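Local coordinates for protein 'Carboxyl esterase 2 (Tuber melanosporum Mel28, PDB 5MIF) that probably hydrolyses carboxylic esters, as an alpha/beta-hydrolase enzyme resembling archaeal carboxylesterases, in the mycorrhizal truffle fungus, at residues S200-K205 with D272-P277; G124-Y128 with F144-Y148; P159-Y164 with E194-V199. All coordinates share one frame; numbering follows the deposited sequence.

Interaction 1. Residues S200-K205 with D272-P277; sequences SLLSIK and DLAKFP
Ile204 reaches across from helix 191-206 and sets its end methyl against the turn in segment 272-277. Ile204 CD1 lies 3.4 Å from the backbone O of Asp272, 3.5 Å from Phe276 CD1 and 3.9 Å from Lys275 CB. Two torsions bring it there: chi1 of -73° lays CG1 beside the backbone N, and a nearly extended chi2 of 158° carries CD1 on toward the aromatic ring, which the side chain meets at about a right angle. The other branch, CG2, stands beside Asp272 OD1 and the aliphatic CD of Lys275.

The turn itself is a type I beta turn from Leu273 to Phe276 that continues from the short helix 270-273 and leads toward strand 279-284. In this alpha/beta hydrolase fold helix 191-206 comes directly after the probable nucleophile elbow, so the contact ties the later half of that helix to the connection entering a strand two places along the sheet.

Phe276 is gripped from two sides. Ser200 CB sits over one face as a CH-pi contact, 4.1 Å from the ring centroid and 22° off its normal, while Leu273 CD2, from the same turn as the ring, covers the opposite face. The hydroxyl of Ser200 has its main partner in Gln214. Trimming Ile204 to an alanine would probably open a gap between helix and turn, leaving Phe276 CD1 and the Lys275 methylenes without that methyl.

Leu201 CD1 rests 3.7 Å from Asp272 CB. Lys205 carries its amine past the Asp272 carboxylate, but at 4.8 Å between Lys205 NZ and Asp272 OD2 the opposite charges do not touch, and the salt bridge of this lysine is made with Asp261.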
loop_
_atom_site.group_PDB
_atom_site.type_symbol
_atom_site.label_atom_id
_atom_site.label_comp_id
_atom_site.label_asym_id
_atom_site.label_seq_id
_atom_site.Cartn_x
_atom_site.Cartn_y
_atom_site.Cartn_z
ATOM N N SER A 200 -21.896 5.032 -6.192
ATOM C CA SER A 200 -21.719 3.780 -6.933
ATOM C C SER A 200 -22.994 2.928 -6.834
ATOM O O SER A 200 -23.513 2.457 -7.841
ATOM C CB SER A 200 -20.504 2.994 -6.409
ATOM O OG SER A 200 -19.269 3.604 -6.789
ATOM N N LEU A 201 -23.496 2.745 -5.617
ATOM C CA LEU A 201 -24.682 1.936 -5.378
ATOM C C LEU A 201 -25.915 2.514 -6.088
ATOM O O LEU A 201 -26.695 1.778 -6.685
ATOM C CB LEU A 201 -24.934 1.803 -3.872
ATOM C CG LEU A 201 -26.179 1.029 -3.432
ATOM C CD1 LEU A 201 -26.119 -0.398 -3.933
ATOM C CD2 LEU A 201 -26.305 1.059 -1.917
ATOM N N LEU A 202 -26.071 3.833 -6.039
ATOM C CA LEU A 202 -27.181 4.495 -6.711
ATOM C C LEU A 202 -27.062 4.309 -8.231
ATOM O O LEU A 202 -28.067 4.182 -8.929
ATOM C CB LEU A 202 -27.234 5.992 -6.331
ATOM C CG LEU A 202 -27.661 6.374 -4.899
ATOM C CD1 LEU A 202 -27.421 7.858 -4.590
ATOM C CD2 LEU A 202 -29.131 6.012 -4.632
ATOM N N SER A 203 -25.841 4.314 -8.755
ATOM C CA SER A 203 -25.651 4.076 -10.188
ATOM C C SER A 203 -26.112 2.666 -10.569
ATOM O O SER A 203 -26.709 2.455 -11.629
ATOM C CB SER A 203 -24.194 4.271 -10.583
ATOM O OG SER A 203 -23.748 5.550 -10.197
ATOM N N ILE A 204 -25.833 1.705 -9.692
ATOM C CA ILE A 204 -26.238 0.324 -9.920
ATOM C C ILE A 204 -27.767 0.220 -9.896
ATOM O O ILE A 204 -28.368 -0.314 -10.822
ATOM C CB ILE A 204 -25.596 -0.608 -8.880
ATOM C CG1 ILE A 204 -24.102 -0.766 -9.200
ATOM C CG2 ILE A 204 -26.285 -1.965 -8.874
ATOM C CD1 ILE A 204 -23.249 -1.206 -8.036
ATOM N N LYS A 205 -28.393 0.795 -8.872
ATOM C CA LYS A 205 -29.858 0.825 -8.779
ATOM C C LYS A 205 -30.570 1.502 -9.949
ATOM O O LYS A 205 -31.683 1.105 -10.308
ATOM C CB LYS A 205 -30.288 1.526 -7.490
ATOM C CG LYS A 205 -29.958 0.743 -6.248
ATOM C CD LYS A 205 -30.371 1.482 -4.974
ATOM C CE LYS A 205 -30.137 0.580 -3.783
ATOM N NZ LYS A 205 -31.238 0.588 -2.787
ATOM N N ASP A 272 -26.346 -6.291 -5.434
ATOM C CA ASP A 272 -25.896 -4.943 -5.812
ATOM C C ASP A 272 -24.376 -4.798 -5.710
ATOM O O ASP A 272 -23.737 -4.322 -6.640
ATOM C CB ASP A 272 -26.563 -3.883 -4.937
ATOM C CG ASP A 272 -28.038 -3.714 -5.247
ATOM O OD1 ASP A 272 -28.470 -4.054 -6.378
ATOM O OD2 ASP A 272 -28.761 -3.237 -4.345
ATOM N N LEU A 273 -23.809 -5.217 -4.578
ATOM C CA LEU A 273 -22.380 -5.054 -4.329
ATOM C C LEU A 273 -21.526 -5.808 -5.336
ATOM O O LEU A 273 -20.439 -5.353 -5.696
ATOM C CB LEU A 273 -22.024 -5.524 -2.927
ATOM C CG LEU A 273 -22.361 -4.572 -1.789
ATOM C CD1 LEU A 273 -21.666 -5.037 -0.529
ATOM C CD2 LEU A 273 -21.951 -3.146 -2.145
ATOM N N ALA A 274 -22.040 -6.940 -5.818
ATOM C CA ALA A 274 -21.335 -7.751 -6.811
ATOM C C ALA A 274 -21.129 -6.971 -8.105
ATOM O O ALA A 274 -20.301 -7.341 -8.935
ATOM C CB ALA A 274 -22.097 -9.053 -7.085
ATOM N N LYS A 275 -21.876 -5.877 -8.261
ATOM C CA LYS A 275 -21.771 -5.036 -9.452
ATOM C C LYS A 275 -20.892 -3.803 -9.239
ATOM O O LYS A 275 -20.799 -2.949 -10.126
ATOM C CB LYS A 275 -23.159 -4.590 -9.918
ATOM C CG LYS A 275 -24.071 -5.743 -10.350
ATOM C CD LYS A 275 -25.387 -5.251 -10.916
ATOM C CE LYS A 275 -26.361 -6.410 -11.118
ATOM N NZ LYS A 275 -27.781 -5.959 -11.262
ATOM N N PHE A 276 -20.234 -3.711 -8.086
ATOM C CA PHE A 276 -19.365 -2.554 -7.829
ATOM C C PHE A 276 -18.195 -2.489 -8.799
ATOM O O PHE A 276 -17.777 -3.506 -9.340
ATOM C CB PHE A 276 -18.832 -2.564 -6.387
ATOM C CG PHE A 276 -19.520 -1.581 -5.480
ATOM C CD1 PHE A 276 -20.897 -1.456 -5.476
ATOM C CD2 PHE A 276 -18.778 -0.752 -4.662
ATOM C CE1 PHE A 276 -21.524 -0.536 -4.643
ATOM C CE2 PHE A 276 -19.397 0.181 -3.832
ATOM C CZ PHE A 276 -20.763 0.284 -3.819
ATOM N N PRO A 277 -17.681 -1.277 -9.044
ATOM C CA PRO A 277 -16.511 -1.138 -9.904
ATOM C C PRO A 277 -15.291 -1.680 -9.179
ATOM O O PRO A 277 -15.350 -1.830 -7.958
ATOM C CB PRO A 277 -16.411 0.377 -10.113
ATOM C CG PRO A 277 -16.969 0.942 -8.846
ATOM C CD PRO A 277 -18.095 0.016 -8.464
#

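Interaction 2. Residues G124-Y128 with F144-Y148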
loop_
_atom_site.group_PDB
_atom_site.type_symbol
_atom_site.label_atom_id
_atom_site.label_comp_id
_atom_site.label_asym_id
_atom_site.label_seq_id
_atom_site.Cartn_x
_atom_site.Cartn_y
_atom_site.Cartn_z
ATOM N N GLY A 124 -14.167 21.146 1.904
ATOM C CA GLY A 124 -14.461 21.854 0.674
ATOM C C GLY A 124 -13.150 21.973 -0.074
ATOM O O GLY A 124 -12.156 21.376 0.346
ATOM N N PRO A 125 -13.127 22.748 -1.165
ATOM C CA PRO A 125 -11.926 22.828 -2.006
ATOM C C PRO A 125 -10.687 23.352 -1.277
ATOM O O PRO A 125 -9.580 22.947 -1.634
ATOM C CB PRO A 125 -12.343 23.789 -3.124
ATOM C CG PRO A 125 -13.494 24.581 -2.549
ATOM C CD PRO A 125 -14.213 23.614 -1.659
ATOM N N LYS A 126 -10.853 24.205 -0.268
ATOM C CA LYS A 126 -9.698 24.801 0.410
ATOM C C LYS A 126 -8.948 23.798 1.265
ATOM O O LYS A 126 -7.730 23.654 1.155
ATOM C CB LYS A 126 -10.119 25.994 1.283
ATOM C CG LYS A 126 -10.678 27.210 0.534
ATOM C CD LYS A 126 -11.071 28.312 1.545
ATOM C CE LYS A 126 -10.896 29.720 0.996
ATOM N NZ LYS A 126 -12.145 30.321 0.456
ATOM N N SER A 127 -9.679 23.106 2.128
ATOM C CA SER A 127 -9.070 22.167 3.048
ATOM C C SER A 127 -8.524 20.943 2.333
ATOM O O SER A 127 -7.702 20.218 2.887
ATOM C CB SER A 127 -10.068 21.757 4.128
ATOM O OG SER A 127 -11.290 21.350 3.550
ATOM N N TYR A 128 -9.011 20.704 1.121
ATOM C CA TYR A 128 -8.589 19.542 0.347
ATOM C C TYR A 128 -7.630 19.899 -0.781
ATOM O O TYR A 128 -7.359 19.067 -1.640
ATOM C CB TYR A 128 -9.820 18.803 -0.193
ATOM C CG TYR A 128 -10.343 17.828 0.836
ATOM C CD1 TYR A 128 -11.110 18.275 1.916
ATOM C CD2 TYR A 128 -10.041 16.467 0.757
ATOM C CE1 TYR A 128 -11.569 17.397 2.878
ATOM C CE2 TYR A 128 -10.505 15.575 1.718
ATOM C CZ TYR A 128 -11.268 16.049 2.778
ATOM O OH TYR A 128 -11.719 15.177 3.745
ATOM N N PHE A 144 -12.827 16.272 -10.615
ATOM C CA PHE A 144 -14.164 16.844 -10.546
ATOM C C PHE A 144 -14.547 16.820 -9.079
ATOM O O PHE A 144 -14.996 15.797 -8.550
ATOM C CB PHE A 144 -15.124 16.026 -11.424
ATOM C CG PHE A 144 -16.541 16.542 -11.475
ATOM C CD1 PHE A 144 -16.863 17.678 -12.204
ATOM C CD2 PHE A 144 -17.561 15.839 -10.860
ATOM C CE1 PHE A 144 -18.174 18.128 -12.274
ATOM C CE2 PHE A 144 -18.870 16.282 -10.928
ATOM C CZ PHE A 144 -19.178 17.432 -11.630
ATOM N N PHE A 145 -14.313 17.941 -8.408
ATOM C CA PHE A 145 -14.468 18.021 -6.960
ATOM C C PHE A 145 -15.865 18.556 -6.617
ATOM O O PHE A 145 -16.185 19.721 -6.900
ATOM C CB PHE A 145 -13.372 18.917 -6.379
ATOM C CG PHE A 145 -13.342 18.969 -4.881
ATOM C CD1 PHE A 145 -14.111 19.902 -4.189
ATOM C CD2 PHE A 145 -12.526 18.123 -4.168
ATOM C CE1 PHE A 145 -14.077 19.970 -2.800
ATOM C CE2 PHE A 145 -12.484 18.177 -2.772
ATOM C CZ PHE A 145 -13.256 19.109 -2.086
ATOM N N VAL A 146 -16.701 17.700 -6.034
ATOM C CA VAL A 146 -18.079 18.073 -5.743
ATOM C C VAL A 146 -18.183 18.754 -4.381
ATOM O O VAL A 146 -17.895 18.155 -3.352
ATOM C CB VAL A 146 -19.004 16.863 -5.780
ATOM C CG1 VAL A 146 -20.432 17.308 -5.488
ATOM C CG2 VAL A 146 -18.921 16.187 -7.150
ATOM N N ASP A 147 -18.579 20.020 -4.395
ATOM C CA ASP A 147 -18.701 20.806 -3.171
ATOM C C ASP A 147 -20.140 20.756 -2.673
ATOM O O ASP A 147 -20.868 21.747 -2.717
ATOM C CB ASP A 147 -18.236 22.250 -3.441
ATOM C CG ASP A 147 -17.952 23.040 -2.164
ATOM O OD1 ASP A 147 -17.860 22.453 -1.062
ATOM O OD2 ASP A 147 -17.791 24.269 -2.278
ATOM N N TYR A 148 -20.555 19.577 -2.224
ATOM C CA TYR A 148 -21.938 19.337 -1.820
ATOM C C TYR A 148 -22.299 20.137 -0.549
ATOM O O TYR A 148 -21.416 20.568 0.204
ATOM C CB TYR A 148 -22.157 17.837 -1.592
ATOM C CG TYR A 148 -21.194 17.263 -0.577
ATOM C CD1 TYR A 148 -21.497 17.277 0.776
ATOM C CD2 TYR A 148 -19.968 16.726 -0.971
ATOM C CE1 TYR A 148 -20.622 16.757 1.712
ATOM C CE2 TYR A 148 -19.075 16.208 -0.034
ATOM C CZ TYR A 148 -19.407 16.229 1.301
ATOM O OH TYR A 148 -18.528 15.715 2.241
#
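Phe145 points its ring from the strand into the loop before helix 129-139, and the loop backbone bends round the far end of that ring. With CG anti to the backbone N (chi1 -174°), the ring leaves the sheet and brings two carbons against the peptide joining Gly124 to Pro125: Phe145 CE1 is 3.4 Å from Pro125 N, and Phe145 CZ is 3.5 Å from Gly124 C. On the other side of the tip, Phe145 CE2 meets Tyr128 CB at 3.8 Å. All three approach the ring obliquely.

Pro125 CD has two partners. It packs 3.8 Å from Phe145 CE1 and also lies across the end of Asp147, with Pro125 CD 3.7 Å from Asp147 OD2; the two side chains cross at about a right angle. Asp147, like Phe145 two residues before it, has its CG anti to the backbone N, which brings its carboxylate up to the proline CD and Gly124 CA. Asp147 OD1 is 3.9 Å from Gly124 CA. The backbone at Gly124 suits a glycine, since a CB would run into CD of the following Pro125.

Tyr128 takes the N-cap position of helix 129-139. Its CB stays with Phe145 while the ring leads away, and its hydroxyl is hydrogen-bonded to Asp189, at the end of strand 184-189.

The loop follows strand 109-115 and a His-Gly-Gly-Gly stretch that begins at His116, a sequence which in related esterases forms the oxyanion hole. His116 meets the rings of both Phe145 and Tyr128. Strand 142-147, from which Phe145 projects, runs between strands 90-97 and 109-115; Tyr93 and Tyr95 of the former touch Pro125, and Tyr114 of the latter packs on Phe145.

Interaction 3. Residues P159-Y164 with E194-V199; sequences PNEQCY and ELSSSV
Asn160 reaches over to helix 191-206, and each atom of its side chain finds something there. Asn160 CB passes 3.9 Å from Ser198 OG. Asn160 CG, turned to lie beside the backbone N, comes 3.9 Å from Leu195 CD2, the same methyl that OD1 skirts. At the tip ND2 gives two hydrogen bonds, both near the amide plane: Asn160 ND2 to Ser198 OG at 3.1 Å, almost straight at 169°, and Asn160 ND2 to Glu194 OE2 at 3.2 Å, more bent. The second enters on the syn side but tilted out of the carboxylate plane, which stands 84° from that of the amide. Ser198 OG also bonds to Val262 O and Glu194 OE1 to Trp120, so the buried amide is held by groups with second partners of their own.

One turn further along, the chemistry turns apolar: Val199 CG2 nests 3.6 Å from Cys163 CB, and Val199 CG1 lies near Tyr164 CD1.

Segments 159-164, on helix 158-173, and 194-199 pass with axes 9.3 Å apart, at 62°. Helix 191-206 follows the probable nucleophile elbow of the alpha/beta hydrolase fold, and both helices pack on Phe115 of strand 109-115, while Phe251 of helix 241-251 covers Pro159, Asn160 and Glu194.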
loop_
_atom_site.group_PDB
_atom_site.type_symbol
_atom_site.label_atom_id
_atom_site.label_comp_id
_atom_site.label_asym_id
_atom_site.label_seq_id
_atom_site.Cartn_x
_atom_site.Cartn_y
_atom_site.Cartn_z
ATOM N N PRO A 159 -26.944 15.160 0.428
ATOM C CA PRO A 159 -25.575 15.224 -0.117
ATOM C C PRO A 159 -25.270 14.048 -1.072
ATOM O O PRO A 159 -24.595 14.247 -2.096
ATOM C CB PRO A 159 -24.689 15.178 1.131
ATOM C CG PRO A 159 -25.591 15.711 2.259
ATOM C CD PRO A 159 -26.953 15.154 1.909
ATOM N N ASN A 160 -25.772 12.859 -0.746
ATOM C CA ASN A 160 -25.644 11.707 -1.624
ATOM C C ASN A 160 -26.217 11.981 -3.011
ATOM O O ASN A 160 -25.576 11.696 -4.028
ATOM C CB ASN A 160 -26.355 10.501 -1.014
ATOM C CG ASN A 160 -25.977 10.288 0.444
ATOM O OD1 ASN A 160 -26.223 11.148 1.287
ATOM N ND2 ASN A 160 -25.388 9.140 0.745
ATOM N N GLU A 161 -27.433 12.525 -3.046
ATOM C CA GLU A 161 -28.115 12.782 -4.309
ATOM C C GLU A 161 -27.493 13.959 -5.046
ATOM O O GLU A 161 -27.527 14.006 -6.275
ATOM C CB GLU A 161 -29.612 13.001 -4.085
ATOM C CG GLU A 161 -30.355 11.760 -3.557
ATOM C CD GLU A 161 -30.446 10.612 -4.564
ATOM O OE1 GLU A 161 -30.156 10.813 -5.759
ATOM O OE2 GLU A 161 -30.853 9.502 -4.165
ATOM N N GLN A 162 -26.945 14.920 -4.305
ATOM C CA GLN A 162 -26.209 16.006 -4.943
ATOM C C GLN A 162 -25.015 15.429 -5.698
ATOM O O GLN A 162 -24.790 15.754 -6.864
ATOM C CB GLN A 162 -25.712 17.028 -3.914
ATOM C CG GLN A 162 -26.780 17.983 -3.386
ATOM C CD GLN A 162 -26.197 19.041 -2.470
ATOM O OE1 GLN A 162 -25.409 18.733 -1.576
ATOM N NE2 GLN A 162 -26.551 20.300 -2.715
ATOM N N CYS A 163 -24.260 14.569 -5.016
ATOM C CA CYS A 163 -23.077 13.937 -5.596
ATOM C C CYS A 163 -23.469 13.082 -6.787
ATOM O O CYS A 163 -22.827 13.135 -7.835
ATOM C CB CYS A 163 -22.359 13.091 -4.557
ATOM S SG CYS A 163 -21.562 14.066 -3.297
ATOM N N TYR A 164 -24.528 12.298 -6.623
ATOM C CA TYR A 164 -25.026 11.493 -7.726
ATOM C C TYR A 164 -25.415 12.383 -8.902
ATOM O O TYR A 164 -25.014 12.111 -10.034
ATOM C CB TYR A 164 -26.203 10.619 -7.292
ATOM C CG TYR A 164 -26.766 9.825 -8.441
ATOM C CD1 TYR A 164 -26.163 8.649 -8.850
ATOM C CD2 TYR A 164 -27.879 10.273 -9.143
ATOM C CE1 TYR A 164 -26.665 7.925 -9.909
ATOM C CE2 TYR A 164 -28.388 9.563 -10.203
ATOM C CZ TYR A 164 -27.778 8.387 -10.588
ATOM O OH TYR A 164 -28.284 7.673 -11.656
ATOM N N GLU A 194 -18.105 7.195 2.238
ATOM C CA GLU A 194 -19.524 6.847 2.291
ATOM C C GLU A 194 -20.220 7.379 1.048
ATOM O O GLU A 194 -20.999 6.664 0.410
ATOM C CB GLU A 194 -20.186 7.399 3.564
ATOM C CG GLU A 194 -21.654 7.000 3.752
ATOM C CD GLU A 194 -22.635 8.035 3.202
ATOM O OE1 GLU A 194 -22.183 9.127 2.828
ATOM O OE2 GLU A 194 -23.862 7.766 3.159
ATOM N N LEU A 195 -19.926 8.625 0.684
ATOM C CA LEU A 195 -20.561 9.228 -0.485
ATOM C C LEU A 195 -20.167 8.527 -1.798
ATOM O O LEU A 195 -21.007 8.320 -2.691
ATOM C CB LEU A 195 -20.210 10.724 -0.560
ATOM C CG LEU A 195 -20.848 11.568 0.563
ATOM C CD1 LEU A 195 -20.269 12.982 0.609
ATOM C CD2 LEU A 195 -22.358 11.602 0.405
ATOM N N SER A 196 -18.886 8.184 -1.926
ATOM C CA SER A 196 -18.397 7.544 -3.146
ATOM C C SER A 196 -19.109 6.210 -3.355
ATOM O O SER A 196 -19.674 5.948 -4.419
ATOM C CB SER A 196 -16.872 7.345 -3.085
ATOM O OG SER A 196 -16.361 6.882 -4.333
ATOM N N SER A 197 -19.109 5.380 -2.320
ATOM C CA SER A 197 -19.727 4.065 -2.427
ATOM C C SER A 197 -21.247 4.189 -2.532
ATOM O O SER A 197 -21.894 3.339 -3.146
ATOM C CB SER A 197 -19.349 3.190 -1.232
ATOM O OG SER A 197 -19.704 3.845 -0.035
ATOM N N SER A 198 -21.816 5.251 -1.947
ATOM C CA SER A 198 -23.251 5.503 -2.086
ATOM C C SER A 198 -23.643 5.815 -3.517
ATOM O O SER A 198 -24.630 5.276 -4.027
ATOM C CB SER A 198 -23.695 6.647 -1.172
ATOM O OG SER A 198 -25.094 6.857 -1.272
ATOM N N VAL A 199 -22.861 6.677 -4.163
ATOM C CA VAL A 199 -23.102 7.055 -5.550
ATOM C C VAL A 199 -22.895 5.860 -6.496
ATOM O O VAL A 199 -23.628 5.692 -7.491
ATOM C CB VAL A 199 -22.193 8.236 -5.956
ATOM C CG1 VAL A 199 -22.258 8.487 -7.456
ATOM C CG2 VAL A 199 -22.609 9.508 -5.182
#

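Overall arrangement
Helix 191-206 is common to two of the contacts: interaction 3 uses its earlier part and interaction 1 its later part, their centres 12 Å apart, with Phe276 CZ 3.3 Å from Ser197 O where they touch. Interaction 3 is wholly buried and the one with side-chain hydrogen bonds across it. Interaction 1 lies further out, its centre about 17 Å from the chain centre; its apolar middle gives way to exposed lysines. Interaction 2 is mostly ring against backbone, with a partly exposed proline and aspartate taking part. Tyr148, in segment 144-148, joins it to interaction 3, packing on Pro159, Gln162, Cys163 and Leu195, whereas interactions 1 and 2 do not meet.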